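Local structure of estrogen receptor (Crassostrea gigas, 4N1Y) at residues I53-N58 and L142-V147; Q70-E75 and R154-Y159; F120-A125 and I198-E203; R211-G216 and M227-D232. The protein is a nuclear hormone receptor that probably regulates transcription, its ligand-binding domain apparently being constitutively active rather than switched on by estrogen. All coordinates share one frame; numbering follows the deposited sequence.

Contact 1. Residues I53-N58 and L142-V147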
loop_
_atom_site.group_PDB
_atom_site.type_symbol
_atom_site.label_atom_id
_atom_site.label_comp_id
_atom_site.label_asym_id
_atom_site.label_seq_id
_atom_site.Cartn_x
_atom_site.Cartn_y
_atom_site.Cartn_z
ATOM N N ILE B 53 -15.031 -6.389 13.450
ATOM C CA ILE B 53 -15.837 -5.306 13.970
ATOM C C ILE B 53 -15.914 -5.312 15.501
ATOM O O ILE B 53 -15.792 -4.265 16.156
ATOM C CB ILE B 53 -17.231 -5.404 13.366
ATOM C CG1 ILE B 53 -17.121 -5.216 11.853
ATOM C CG2 ILE B 53 -18.213 -4.448 14.064
ATOM C CD1 ILE B 53 -18.399 -5.498 11.111
ATOM N N ASN B 54 -16.126 -6.496 16.068
ATOM C CA ASN B 54 -16.198 -6.635 17.517
ATOM C C ASN B 54 -14.814 -6.407 18.108
ATOM O O ASN B 54 -14.636 -5.810 19.174
ATOM C CB ASN B 54 -16.725 -8.019 17.894
ATOM C CG ASN B 54 -18.209 -8.180 17.596
ATOM O OD1 ASN B 54 -18.911 -7.200 17.337
ATOM N ND2 ASN B 54 -18.697 -9.418 17.653
ATOM N N TRP B 55 -13.831 -6.883 17.367
ATOM C CA TRP B 55 -12.452 -6.786 17.760
ATOM C C TRP B 55 -11.954 -5.351 17.733
ATOM O O TRP B 55 -11.251 -4.918 18.641
ATOM C CB TRP B 55 -11.614 -7.655 16.829
ATOM C CG TRP B 55 -10.196 -7.336 16.882
ATOM C CD1 TRP B 55 -9.290 -7.767 17.795
ATOM C CD2 TRP B 55 -9.507 -6.460 16.001
ATOM N NE1 TRP B 55 -8.060 -7.233 17.521
ATOM C CE2 TRP B 55 -8.166 -6.422 16.423
ATOM C CE3 TRP B 55 -9.894 -5.711 14.884
ATOM C CZ2 TRP B 55 -7.200 -5.659 15.769
ATOM C CZ3 TRP B 55 -8.931 -4.952 14.232
ATOM C CH2 TRP B 55 -7.594 -4.934 14.682
ATOM N N ALA B 56 -12.327 -4.615 16.692
ATOM C CA ALA B 56 -11.886 -3.234 16.524
ATOM C C ALA B 56 -12.236 -2.382 17.739
ATOM O O ALA B 56 -11.424 -1.580 18.219
ATOM C CB ALA B 56 -12.497 -2.634 15.279
ATOM N N LYS B 57 -13.438 -2.591 18.257
ATOM C CA LYS B 57 -13.934 -1.785 19.358
ATOM C C LYS B 57 -13.063 -2.009 20.598
ATOM O O LYS B 57 -13.089 -1.222 21.553
ATOM C CB LYS B 57 -15.408 -2.108 19.606
ATOM C CG LYS B 57 -16.230 -1.806 18.360
ATOM C CD LYS B 57 -17.711 -2.072 18.517
ATOM C CE LYS B 57 -18.427 -1.719 17.221
ATOM N NZ LYS B 57 -19.879 -2.038 17.251
ATOM N N ASN B 58 -12.248 -3.059 20.550
ATOM C CA ASN B 58 -11.328 -3.340 21.637
ATOM C C ASN B 58 -9.985 -2.673 21.431
ATOM O O ASN B 58 -9.190 -2.611 22.360
ATOM C CB ASN B 58 -11.105 -4.844 21.800
ATOM C CG ASN B 58 -12.305 -5.554 22.364
ATOM O OD1 ASN B 58 -13.413 -5.445 21.843
ATOM N ND2 ASN B 58 -12.096 -6.274 23.454
ATOM N N LEU B 142 -0.430 -6.067 16.721
ATOM C CA LEU B 142 -0.149 -4.649 16.562
ATOM C C LEU B 142 -0.340 -4.253 15.113
ATOM O O LEU B 142 -0.893 -3.206 14.803
ATOM C CB LEU B 142 1.273 -4.336 17.026
ATOM C CG LEU B 142 1.426 -4.489 18.545
ATOM C CD1 LEU B 142 2.870 -4.242 18.961
ATOM C CD2 LEU B 142 0.445 -3.568 19.308
ATOM N N LEU B 143 0.067 -5.137 14.220
ATOM C CA LEU B 143 -0.040 -4.865 12.798
ATOM C C LEU B 143 -1.480 -4.672 12.348
ATOM O O LEU B 143 -1.773 -3.746 11.601
ATOM C CB LEU B 143 0.584 -6.014 12.018
ATOM C CG LEU B 143 2.089 -5.916 11.860
ATOM C CD1 LEU B 143 2.589 -7.207 11.315
ATOM C CD2 LEU B 143 2.409 -4.798 10.896
ATOM N N GLN B 144 -2.382 -5.537 12.792
ATOM C CA GLN B 144 -3.758 -5.363 12.394
ATOM C C GLN B 144 -4.290 -4.053 12.979
ATOM O O GLN B 144 -4.963 -3.293 12.291
ATOM C CB GLN B 144 -4.615 -6.576 12.759
ATOM C CG GLN B 144 -4.346 -7.238 14.065
ATOM C CD GLN B 144 -5.106 -8.549 14.176
ATOM O OE1 GLN B 144 -5.423 -9.019 15.271
ATOM N NE2 GLN B 144 -5.366 -9.167 13.033
ATOM N N ALA B 145 -3.975 -3.776 14.236
ATOM C CA ALA B 145 -4.429 -2.535 14.852
ATOM C C ALA B 145 -3.924 -1.358 14.019
ATOM O O ALA B 145 -4.657 -0.394 13.732
ATOM C CB ALA B 145 -3.949 -2.439 16.256
ATOM N N MET B 146 -2.673 -1.472 13.597
ATOM C CA MET B 146 -2.067 -0.468 12.748
ATOM C C MET B 146 -2.779 -0.360 11.393
ATOM O O MET B 146 -3.077 0.741 10.927
ATOM C CB MET B 146 -0.594 -0.799 12.542
ATOM C CG MET B 146 0.146 0.288 11.855
ATOM S SD MET B 146 -0.192 1.851 12.668
ATOM C CE MET B 146 1.090 1.817 13.895
ATOM N N VAL B 147 -3.099 -1.503 10.792
ATOM C CA VAL B 147 -3.784 -1.524 9.499
ATOM C C VAL B 147 -5.097 -0.759 9.615
ATOM O O VAL B 147 -5.465 0.010 8.734
ATOM C CB VAL B 147 -4.060 -2.961 9.010
ATOM C CG1 VAL B 147 -4.985 -2.941 7.774
ATOM C CG2 VAL B 147 -2.761 -3.649 8.663
#

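Contact 2. Residues Q70-E75 and R154-Y159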
loop_
_atom_site.group_PDB
_atom_site.type_symbol
_atom_site.label_atom_id
_atom_site.label_comp_id
_atom_site.label_asym_id
_atom_site.label_seq_id
_atom_site.Cartn_x
_atom_site.Cartn_y
_atom_site.Cartn_z
ATOM N N GLN B 70 -15.644 5.467 13.080
ATOM C CA GLN B 70 -15.497 4.054 13.404
ATOM C C GLN B 70 -15.925 3.198 12.225
ATOM O O GLN B 70 -15.195 2.308 11.793
ATOM C CB GLN B 70 -16.292 3.683 14.646
ATOM C CG GLN B 70 -15.760 4.337 15.899
ATOM C CD GLN B 70 -16.502 3.894 17.120
ATOM O OE1 GLN B 70 -16.907 2.737 17.214
ATOM N NE2 GLN B 70 -16.649 4.787 18.089
ATOM N N VAL B 71 -17.101 3.480 11.684
ATOM C CA VAL B 71 -17.551 2.758 10.517
ATOM C C VAL B 71 -16.564 3.010 9.381
ATOM O O VAL B 71 -16.145 2.075 8.709
ATOM C CB VAL B 71 -18.976 3.170 10.101
ATOM C CG1 VAL B 71 -19.314 2.615 8.730
ATOM C CG2 VAL B 71 -19.999 2.705 11.154
ATOM N N HIS B 72 -16.126 4.254 9.216
ATOM C CA HIS B 72 -15.305 4.590 8.056
ATOM C C HIS B 72 -14.005 3.825 8.008
ATOM O O HIS B 72 -13.622 3.339 6.951
ATOM C CB HIS B 72 -15.007 6.081 7.993
ATOM C CG HIS B 72 -14.115 6.454 6.852
ATOM N ND1 HIS B 72 -14.579 6.598 5.563
ATOM C CD2 HIS B 72 -12.792 6.740 6.807
ATOM C CE1 HIS B 72 -13.577 6.926 4.768
ATOM N NE2 HIS B 72 -12.483 7.027 5.499
ATOM N N LEU B 73 -13.327 3.723 9.143
ATOM C CA LEU B 73 -12.076 2.984 9.221
ATOM C C LEU B 73 -12.261 1.541 8.758
ATOM O O LEU B 73 -11.539 1.052 7.886
ATOM C CB LEU B 73 -11.541 3.038 10.653
ATOM C CG LEU B 73 -11.016 4.437 10.944
ATOM C CD1 LEU B 73 -10.458 4.520 12.312
ATOM C CD2 LEU B 73 -9.933 4.712 9.934
ATOM N N ILE B 74 -13.265 0.891 9.329
ATOM C CA ILE B 74 -13.636 -0.459 8.958
ATOM C C ILE B 74 -13.947 -0.573 7.460
ATOM O O ILE B 74 -13.474 -1.503 6.783
ATOM C CB ILE B 74 -14.874 -0.902 9.751
ATOM C CG1 ILE B 74 -14.587 -0.837 11.245
ATOM C CG2 ILE B 74 -15.328 -2.281 9.323
ATOM C CD1 ILE B 74 -13.660 -1.905 11.705
ATOM N N GLU B 75 -14.697 0.396 6.935
ATOM C CA GLU B 75 -15.062 0.379 5.524
ATOM C C GLU B 75 -13.813 0.450 4.643
ATOM O O GLU B 75 -13.731 -0.214 3.609
ATOM C CB GLU B 75 -16.010 1.535 5.185
ATOM C CG GLU B 75 -17.494 1.235 5.456
ATOM C CD GLU B 75 -18.385 2.461 5.322
ATOM O OE1 GLU B 75 -17.876 3.546 4.958
ATOM O OE2 GLU B 75 -19.600 2.344 5.594
ATOM N N ARG B 154 -6.648 10.619 4.681
ATOM C CA ARG B 154 -7.341 11.901 4.622
ATOM C C ARG B 154 -7.870 12.289 5.999
ATOM O O ARG B 154 -8.177 11.434 6.823
ATOM C CB ARG B 154 -8.489 11.824 3.610
ATOM C CG ARG B 154 -8.056 11.701 2.150
ATOM C CD ARG B 154 -9.268 11.481 1.250
ATOM N NE ARG B 154 -10.027 10.308 1.690
ATOM C CZ ARG B 154 -11.183 9.902 1.168
ATOM N NH1 ARG B 154 -11.758 10.585 0.178
ATOM N NH2 ARG B 154 -11.780 8.817 1.659
ATOM N N ARG B 155 -8.047 13.579 6.218
ATOM C CA ARG B 155 -8.485 14.081 7.518
ATOM C C ARG B 155 -9.957 13.833 7.829
ATOM O O ARG B 155 -10.854 14.284 7.111
ATOM C CB ARG B 155 -8.190 15.573 7.580
ATOM C CG ARG B 155 -6.766 15.900 7.908
ATOM C CD ARG B 155 -6.524 17.396 7.792
ATOM N NE ARG B 155 -5.190 17.734 8.258
ATOM C CZ ARG B 155 -4.877 17.769 9.544
ATOM N NH1 ARG B 155 -5.832 17.561 10.433
ATOM N NH2 ARG B 155 -3.647 18.060 9.942
ATOM N N LEU B 156 -10.185 13.122 8.925
ATOM C CA LEU B 156 -11.520 12.876 9.451
ATOM C C LEU B 156 -11.815 13.746 10.684
ATOM O O LEU B 156 -10.907 14.320 11.274
ATOM C CB LEU B 156 -11.669 11.405 9.820
ATOM C CG LEU B 156 -11.569 10.359 8.720
ATOM C CD1 LEU B 156 -11.477 9.021 9.394
ATOM C CD2 LEU B 156 -12.784 10.415 7.806
ATOM N N ALA B 157 -13.077 13.823 11.084
ATOM C CA ALA B 157 -13.448 14.550 12.292
ATOM C C ALA B 157 -12.622 14.084 13.499
ATOM O O ALA B 157 -12.208 14.877 14.350
ATOM C CB ALA B 157 -14.926 14.388 12.556
ATOM N N SER B 158 -12.383 12.786 13.570
ATOM C CA SER B 158 -11.679 12.215 14.705
ATOM C C SER B 158 -10.161 12.229 14.503
ATOM O O SER B 158 -9.442 11.403 15.069
ATOM C CB SER B 158 -12.176 10.795 14.958
ATOM O OG SER B 158 -13.576 10.792 15.184
ATOM N N TYR B 159 -9.683 13.151 13.672
ATOM C CA TYR B 159 -8.266 13.217 13.327
ATOM C C TYR B 159 -7.322 13.119 14.524
ATOM O O TYR B 159 -6.374 12.341 14.504
ATOM C CB TYR B 159 -7.970 14.503 12.560
ATOM C CG TYR B 159 -6.507 14.683 12.236
ATOM C CD1 TYR B 159 -5.943 14.045 11.141
ATOM C CD2 TYR B 159 -5.686 15.492 13.022
ATOM C CE1 TYR B 159 -4.610 14.204 10.830
ATOM C CE2 TYR B 159 -4.336 15.659 12.713
ATOM C CZ TYR B 159 -3.812 15.006 11.617
ATOM O OH TYR B 159 -2.488 15.145 11.280
#

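Contact 3. Residues F120-A125 and I198-E203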
loop_
_atom_site.group_PDB
_atom_site.type_symbol
_atom_site.label_atom_id
_atom_site.label_comp_id
_atom_site.label_asym_id
_atom_site.label_seq_id
_atom_site.Cartn_x
_atom_site.Cartn_y
_atom_site.Cartn_z
ATOM N N PHE B 120 -4.001 -13.851 -4.395
ATOM C CA PHE B 120 -3.441 -14.789 -3.423
ATOM C C PHE B 120 -1.933 -14.968 -3.555
ATOM O O PHE B 120 -1.250 -15.263 -2.567
ATOM C CB PHE B 120 -4.135 -16.139 -3.521
ATOM C CG PHE B 120 -5.545 -16.102 -3.056
ATOM C CD1 PHE B 120 -5.967 -15.103 -2.195
ATOM C CD2 PHE B 120 -6.460 -17.049 -3.483
ATOM C CE1 PHE B 120 -7.277 -15.050 -1.769
ATOM C CE2 PHE B 120 -7.768 -17.007 -3.057
ATOM C CZ PHE B 120 -8.180 -16.007 -2.200
ATOM N N GLU B 121 -1.406 -14.741 -4.755
ATOM C CA GLU B 121 0.034 -14.839 -4.947
ATOM C C GLU B 121 0.777 -13.759 -4.182
ATOM O O GLU B 121 1.860 -13.990 -3.667
ATOM C CB GLU B 121 0.381 -14.740 -6.424
ATOM C CG GLU B 121 0.565 -16.068 -7.109
ATOM C CD GLU B 121 0.993 -15.894 -8.546
ATOM O OE1 GLU B 121 1.775 -14.958 -8.827
ATOM O OE2 GLU B 121 0.603 -16.725 -9.388
ATOM N N GLN B 122 0.174 -12.584 -4.090
ATOM C CA GLN B 122 0.732 -11.504 -3.312
ATOM C C GLN B 122 0.632 -11.801 -1.802
ATOM O O GLN B 122 1.588 -11.610 -1.040
ATOM C CB GLN B 122 0.032 -10.203 -3.682
ATOM C CG GLN B 122 0.730 -8.955 -3.188
ATOM C CD GLN B 122 0.172 -7.707 -3.825
ATOM O OE1 GLN B 122 -0.999 -7.662 -4.211
ATOM N NE2 GLN B 122 1.016 -6.695 -3.979
ATOM N N VAL B 123 -0.537 -12.262 -1.378
ATOM C CA VAL B 123 -0.745 -12.636 0.015
ATOM C C VAL B 123 0.171 -13.744 0.473
ATOM O O VAL B 123 0.816 -13.630 1.509
ATOM C CB VAL B 123 -2.192 -13.087 0.273
ATOM C CG1 VAL B 123 -2.334 -13.553 1.709
ATOM C CG2 VAL B 123 -3.157 -11.949 -0.014
ATOM N N ALA B 124 0.207 -14.825 -0.304
ATOM C CA ALA B 124 1.078 -15.965 -0.028
ATOM C C ALA B 124 2.554 -15.547 0.115
ATOM O O ALA B 124 3.259 -16.032 1.009
ATOM C CB ALA B 124 0.930 -16.991 -1.117
ATOM N N ALA B 125 3.008 -14.641 -0.756
ATOM C CA ALA B 125 4.372 -14.120 -0.683
ATOM C C ALA B 125 4.573 -13.318 0.599
ATOM O O ALA B 125 5.606 -13.427 1.255
ATOM C CB ALA B 125 4.684 -13.248 -1.900
ATOM N N ILE B 198 -0.094 -5.778 1.297
ATOM C CA ILE B 198 -1.402 -6.102 1.838
ATOM C C ILE B 198 -2.453 -5.091 1.371
ATOM O O ILE B 198 -3.583 -5.453 1.048
ATOM C CB ILE B 198 -1.349 -6.150 3.354
ATOM C CG1 ILE B 198 -0.707 -7.468 3.811
ATOM C CG2 ILE B 198 -2.739 -6.041 3.940
ATOM C CD1 ILE B 198 -1.571 -8.702 3.527
ATOM N N ARG B 199 -2.066 -3.821 1.345
ATOM C CA ARG B 199 -2.927 -2.753 0.855
ATOM C C ARG B 199 -3.275 -2.959 -0.625
ATOM O O ARG B 199 -4.432 -2.841 -1.032
ATOM C CB ARG B 199 -2.240 -1.402 1.059
ATOM C CG ARG B 199 -2.958 -0.214 0.445
ATOM C CD ARG B 199 -4.231 0.123 1.213
ATOM N NE ARG B 199 -4.000 0.478 2.619
ATOM C CZ ARG B 199 -3.859 1.723 3.081
ATOM N NH1 ARG B 199 -3.879 2.757 2.244
ATOM N NH2 ARG B 199 -3.669 1.938 4.382
ATOM N N GLN B 200 -2.267 -3.278 -1.428
ATOM C CA GLN B 200 -2.474 -3.543 -2.841
ATOM C C GLN B 200 -3.376 -4.775 -3.010
ATOM O O GLN B 200 -4.323 -4.775 -3.804
ATOM C CB GLN B 200 -1.136 -3.723 -3.550
ATOM C CG GLN B 200 -1.268 -3.890 -5.042
ATOM C CD GLN B 200 0.065 -3.824 -5.747
ATOM O OE1 GLN B 200 1.105 -4.132 -5.170
ATOM N NE2 GLN B 200 0.043 -3.407 -7.003
ATOM N N ALA B 201 -3.092 -5.820 -2.244
ATOM C CA ALA B 201 -3.924 -7.010 -2.301
ATOM C C ALA B 201 -5.366 -6.707 -1.878
ATOM O O ALA B 201 -6.315 -7.233 -2.460
ATOM C CB ALA B 201 -3.339 -8.109 -1.428
ATOM N N GLY B 202 -5.528 -5.854 -0.877
ATOM C CA GLY B 202 -6.850 -5.523 -0.371
ATOM C C GLY B 202 -7.695 -4.868 -1.436
ATOM O O GLY B 202 -8.858 -5.232 -1.652
ATOM N N GLU B 203 -7.087 -3.905 -2.115
ATOM C CA GLU B 203 -7.756 -3.124 -3.146
ATOM C C GLU B 203 -8.263 -4.021 -4.260
ATOM O O GLU B 203 -9.417 -3.911 -4.716
ATOM C CB GLU B 203 -6.789 -2.080 -3.691
ATOM C CG GLU B 203 -7.317 -1.153 -4.757
ATOM C CD GLU B 203 -8.072 0.012 -4.167
ATOM O OE1 GLU B 203 -8.185 0.086 -2.927
ATOM O OE2 GLU B 203 -8.520 0.877 -4.942
#

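Contact 4. Residues R211-G216 and M227-D232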
loop_
_atom_site.group_PDB
_atom_site.type_symbol
_atom_site.label_atom_id
_atom_site.label_comp_id
_atom_site.label_asym_id
_atom_site.label_seq_id
_atom_site.Cartn_x
_atom_site.Cartn_y
_atom_site.Cartn_z
ATOM N N ARG B 211 -17.193 -7.377 -8.249
ATOM C CA ARG B 211 -17.597 -7.955 -9.529
ATOM C C ARG B 211 -18.249 -9.318 -9.333
ATOM O O ARG B 211 -19.054 -9.756 -10.145
ATOM C CB ARG B 211 -16.408 -8.079 -10.477
ATOM C CG ARG B 211 -15.998 -6.796 -11.181
ATOM C CD ARG B 211 -14.812 -7.046 -12.086
ATOM N NE ARG B 211 -13.872 -7.993 -11.505
ATOM C CZ ARG B 211 -12.828 -8.501 -12.154
ATOM N NH1 ARG B 211 -12.586 -8.137 -13.415
ATOM N NH2 ARG B 211 -12.002 -9.338 -11.522
ATOM N N LEU B 212 -17.883 -9.990 -8.251
ATOM C CA LEU B 212 -18.570 -11.201 -7.820
ATOM C C LEU B 212 -19.995 -10.864 -7.453
ATOM O O LEU B 212 -20.937 -11.565 -7.852
ATOM C CB LEU B 212 -17.875 -11.836 -6.620
ATOM C CG LEU B 212 -17.037 -13.077 -6.909
ATOM C CD1 LEU B 212 -16.700 -13.749 -5.599
ATOM C CD2 LEU B 212 -17.760 -14.013 -7.850
ATOM N N LYS B 213 -20.133 -9.803 -6.659
ATOM C CA LYS B 213 -21.443 -9.330 -6.232
ATOM C C LYS B 213 -22.328 -9.115 -7.441
ATOM O O LYS B 213 -23.459 -9.588 -7.479
ATOM C CB LYS B 213 -21.323 -8.024 -5.443
ATOM C CG LYS B 213 -22.607 -7.600 -4.758
ATOM C CD LYS B 213 -22.372 -6.354 -3.939
ATOM C CE LYS B 213 -22.121 -5.167 -4.856
ATOM N NZ LYS B 213 -21.375 -4.081 -4.162
ATOM N N SER B 214 -21.750 -8.466 -8.448
ATOM C CA SER B 214 -22.428 -8.063 -9.683
ATOM C C SER B 214 -22.760 -9.233 -10.603
ATOM O O SER B 214 -23.584 -9.099 -11.495
ATOM C CB SER B 214 -21.581 -7.040 -10.440
ATOM O OG SER B 214 -21.292 -5.927 -9.613
ATOM N N GLU B 215 -22.094 -10.365 -10.414
ATOM C CA GLU B 215 -22.333 -11.522 -11.268
ATOM C C GLU B 215 -23.458 -12.358 -10.668
ATOM O O GLU B 215 -24.000 -13.250 -11.315
ATOM C CB GLU B 215 -21.034 -12.344 -11.393
ATOM C CG GLU B 215 -21.161 -13.734 -12.006
ATOM C CD GLU B 215 -19.921 -14.592 -11.774
ATOM O OE1 GLU B 215 -19.442 -14.616 -10.621
ATOM O OE2 GLU B 215 -19.445 -15.262 -12.724
ATOM N N GLY B 216 -23.856 -11.982 -9.453
ATOM C CA GLY B 216 -25.065 -12.451 -8.795
ATOM C C GLY B 216 -25.203 -13.954 -8.597
ATOM O O GLY B 216 -26.216 -14.430 -8.067
ATOM N N MET B 227 -20.481 -3.559 2.859
ATOM C CA MET B 227 -19.080 -3.181 2.771
ATOM C C MET B 227 -18.666 -2.910 1.334
ATOM O O MET B 227 -17.890 -1.991 1.066
ATOM C CB MET B 227 -18.189 -4.262 3.375
ATOM C CG MET B 227 -18.516 -4.484 4.817
ATOM S SD MET B 227 -18.169 -2.998 5.774
ATOM C CE MET B 227 -16.436 -3.210 6.111
ATOM N N LEU B 228 -19.208 -3.687 0.408
ATOM C CA LEU B 228 -18.828 -3.537 -0.985
ATOM C C LEU B 228 -19.429 -2.255 -1.542
ATOM O O LEU B 228 -18.778 -1.535 -2.302
ATOM C CB LEU B 228 -19.274 -4.756 -1.789
ATOM C CG LEU B 228 -18.437 -5.995 -1.466
ATOM C CD1 LEU B 228 -18.964 -7.220 -2.180
ATOM C CD2 LEU B 228 -16.968 -5.771 -1.789
ATOM N N ASP B 229 -20.657 -1.955 -1.129
ATOM C CA ASP B 229 -21.368 -0.794 -1.654
ATOM C C ASP B 229 -20.943 0.519 -0.998
ATOM O O ASP B 229 -21.384 1.590 -1.407
ATOM C CB ASP B 229 -22.881 -0.987 -1.484
ATOM C CG ASP B 229 -23.437 -2.101 -2.371
ATOM O OD1 ASP B 229 -22.824 -2.418 -3.414
ATOM O OD2 ASP B 229 -24.494 -2.669 -2.023
ATOM N N ALA B 230 -20.070 0.422 -0.003
ATOM C CA ALA B 230 -19.471 1.582 0.661
ATOM C C ALA B 230 -18.397 2.242 -0.200
ATOM O O ALA B 230 -17.983 3.366 0.072
ATOM C CB ALA B 230 -18.903 1.191 2.015
ATOM N N GLN B 231 -17.930 1.533 -1.222
ATOM C CA GLN B 231 -17.027 2.137 -2.186
ATOM C C GLN B 231 -17.822 2.648 -3.388
ATOM O O GLN B 231 -18.474 3.695 -3.314
ATOM C CB GLN B 231 -15.966 1.141 -2.670
ATOM C CG GLN B 231 -15.182 0.233 -1.660
ATOM C CD GLN B 231 -15.176 0.638 -0.187
ATOM O OE1 GLN B 231 -15.125 1.822 0.164
ATOM N NE2 GLN B 231 -15.167 -0.371 0.689
ATOM N N ASP B 232 -17.764 1.910 -4.491
ATOM C CA ASP B 232 -18.424 2.332 -5.723
ATOM C C ASP B 232 -18.513 1.162 -6.708
ATOM O O ASP B 232 -19.362 0.276 -6.570
ATOM C CB ASP B 232 -17.668 3.513 -6.354
ATOM C CG ASP B 232 -18.406 4.135 -7.534
ATOM O OD1 ASP B 232 -19.553 3.731 -7.827
ATOM O OD2 ASP B 232 -17.824 5.039 -8.171
#

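Contact 1. Residues I53-N58 and L142-V147
The tryptophan of the nuclear-receptor signature region, W55, reaches from the C-terminal part of helix 34-56 across to Q144 and A145 of helix 137-149. The six-membered ring, through CZ2 and CH2, makes the nearest contacts. With CG swung anti to the backbone N (chi1 163°), the indole extends away from its own helix and delivers these two carbons to the neighbouring one. W55 CZ2 lies 3.7 Å from Q144 CG, and W55 CH2 meets Q144 CB at 3.9 Å, so the benzo ring meets the aliphatic start of the glutamine obliquely. The Q144 amide is inclined to the indole by 58°, neither stacked on it nor perpendicular. Its oxygen stays close to the same carbon, Q144 OE1 being 3.8 Å from W55 CZ2. Q144 adopts the first torsion that puts CG between its backbone N and carbonyl carbon (chi1 39°), then runs extended, which takes the chain slantwise across the indole.

A145 meets the ring differently. Its backbone N sits in the indole plane, at the ring edge, 3.8 Å from W55 CH2. The ring therefore abuts the backbone of helix 137-149 edge-on at this point. All three residues are buried, and van der Waals packing carries the contact. L19 also touches W55, L14 of helix 7-15 packs on A145, and L81 of helix 67-89 packs on Q144. A large aromatic wedged between layers in this way suits the all-helical, three-layered sandwich of the nuclear-receptor ligand-binding domain.

Contact 2. Residues Q70-E75 and R154-Y159
H72 of helix 67-89 meets L156 and R154 of the loop that joins helices 137-149 and 159-180. The apolar part is a CH-pi contact: L156 CD2 sits over one face of the imidazole, 4.2 Å from the ring centroid and 28° off its normal. The other methyl of the same leucine comes in at the CD2 corner, L156 CD1 lying 3.7 Å from H72 CD2, so both methyls gather near the CD2 side of the ring. H72 turns CG anti to its backbone N (chi1 177°), which carries the imidazole out from the helix to the loop.

The polar part is indirect. R154 NH2 stands near the plane of the imidazole at its edge, 4.1 Å from H72 CE1, with the guanidinium inclined by 41° to the ring. What joins the two is E152: its OE2 accepts a hydrogen bond from H72 NE2 and forms a salt bridge with R154 NH2. This shared carboxylate would fix the rotation of the imidazole while L156 lies against its face. Replacing H72 by alanine removes the ring, and E152 would probably lose this hydrogen bond while L156 lost the face it packs on.

Within the loop, a type I beta turn runs from L156 to Y159, closed by Y159 N to L156 O at 2.9 Å, and leads into helix 159-180. R154 NH1 also makes a salt bridge with E121 of the second subunit. The arrangement thus belongs to an interhelical loop of the nuclear-receptor ligand-binding domain that also serves the dimer interface.

Contact 3. Residues F120-A125 and I198-E203
Q200 OE1 is gripped from two chains: Q122 NE2 of the same subunit donates a hydrogen bond of 2.8 Å, and R199 of the second subunit adds a weak one through NH1. Q122 belongs to helix 117-132 and Q200 to helix 187-215, the long helix at the dimer interface of this nuclear-receptor helical sandwich. The two short segments run nearly antiparallel, at 154°, with their axes 9.3 Å apart.

The glutamines cross at about a right angle, their amide planes steeply inclined. Q200 OE1 lies practically in the amide plane of Q122, yet the donor stands well above the carbonyl plane of Q200, and the N-H points to the oxygen only moderately straight (150°). Q122 has CG anti to its backbone N (chi1 -166°) and an extended chain beyond, enough to span the gap between the helices. A leucine in its place would probably cost Q200 OE1 its short bond, leaving the weak one from R199 of the second subunit, and bring an apolar end against a polar amide.

Q200 NE2 looks across the interface as well, bonding E203 of the second subunit, so both ends of this amide face the partner. V153 of that subunit packs on Q122.

Beside the amides, the A201 methyl points at helix 117-132. It meets the amide oxygen, Q122 OE1 lying 3.7 Å from A201 CB, and the apolar pair is V123 CG2 with A201 CB at 4.1 Å.

Contact 4. Residues R211-G216 and M227-D232
K213, near the end of helix 187-215, forms a salt bridge with D229, close to the C-terminal end of the modelled chain. In the model K213 NZ and D229 OD1 stand only 2.3 Å apart, too short to be taken literally at this resolution, so the pairing is sounder than the length. The second carboxylate oxygen is more distant, D229 OD2 being 4.0 Å from K213 NZ. D229 is exposed, and the bridge lies at the outer edge of the contact.

The lysine gets there by starting with CG anti to its backbone N (chi1 -170°), running extended, then bending at chi3 (69°), which swings the ammonium toward the aspartate. Its aliphatic part slides past L228 in the opposite direction: K213 CD lies 3.9 Å from L228 CD1, and K213 CB is 4.1 Å from that same leucine methyl. The contact is thus apolar on the inner side, where L228 is buried, and charged on the outer.

Just beyond, helix 187-215 ends, G216 leaving helical geometry with a positive phi of 58°. F220, in the connection to the last helix, touches both K213 and L228. Helix 222-229, probably the activation helix of the family judging by its place in the chain, is thereby tied to helix 187-215 on this flank, while L228 also rests on W78 of helix 67-89 and M227 packs on I74 of that helix and on L49 of helix 34-56.

Helix 67-89 ties three of the contacts together. Contacts 1 and 2 touch through I74, whose CD1 lies 3.8 Å from A56 CB, and contact 2 meets contact 4 where M227 CE packs on E75 CA at 3.9 Å and Q231 NE2 probably bonds E75 O. Contact 3 stands apart, its centre about 19 Å from those of contacts 1 and 4, though it shares helix 187-215 with contact 4. Contacts 2 and 3 both reach the second subunit and meet each other across the dimer. No ligand enters these contacts; the last helix, docked at contact 4, lies in a manner consistent with an active receptor.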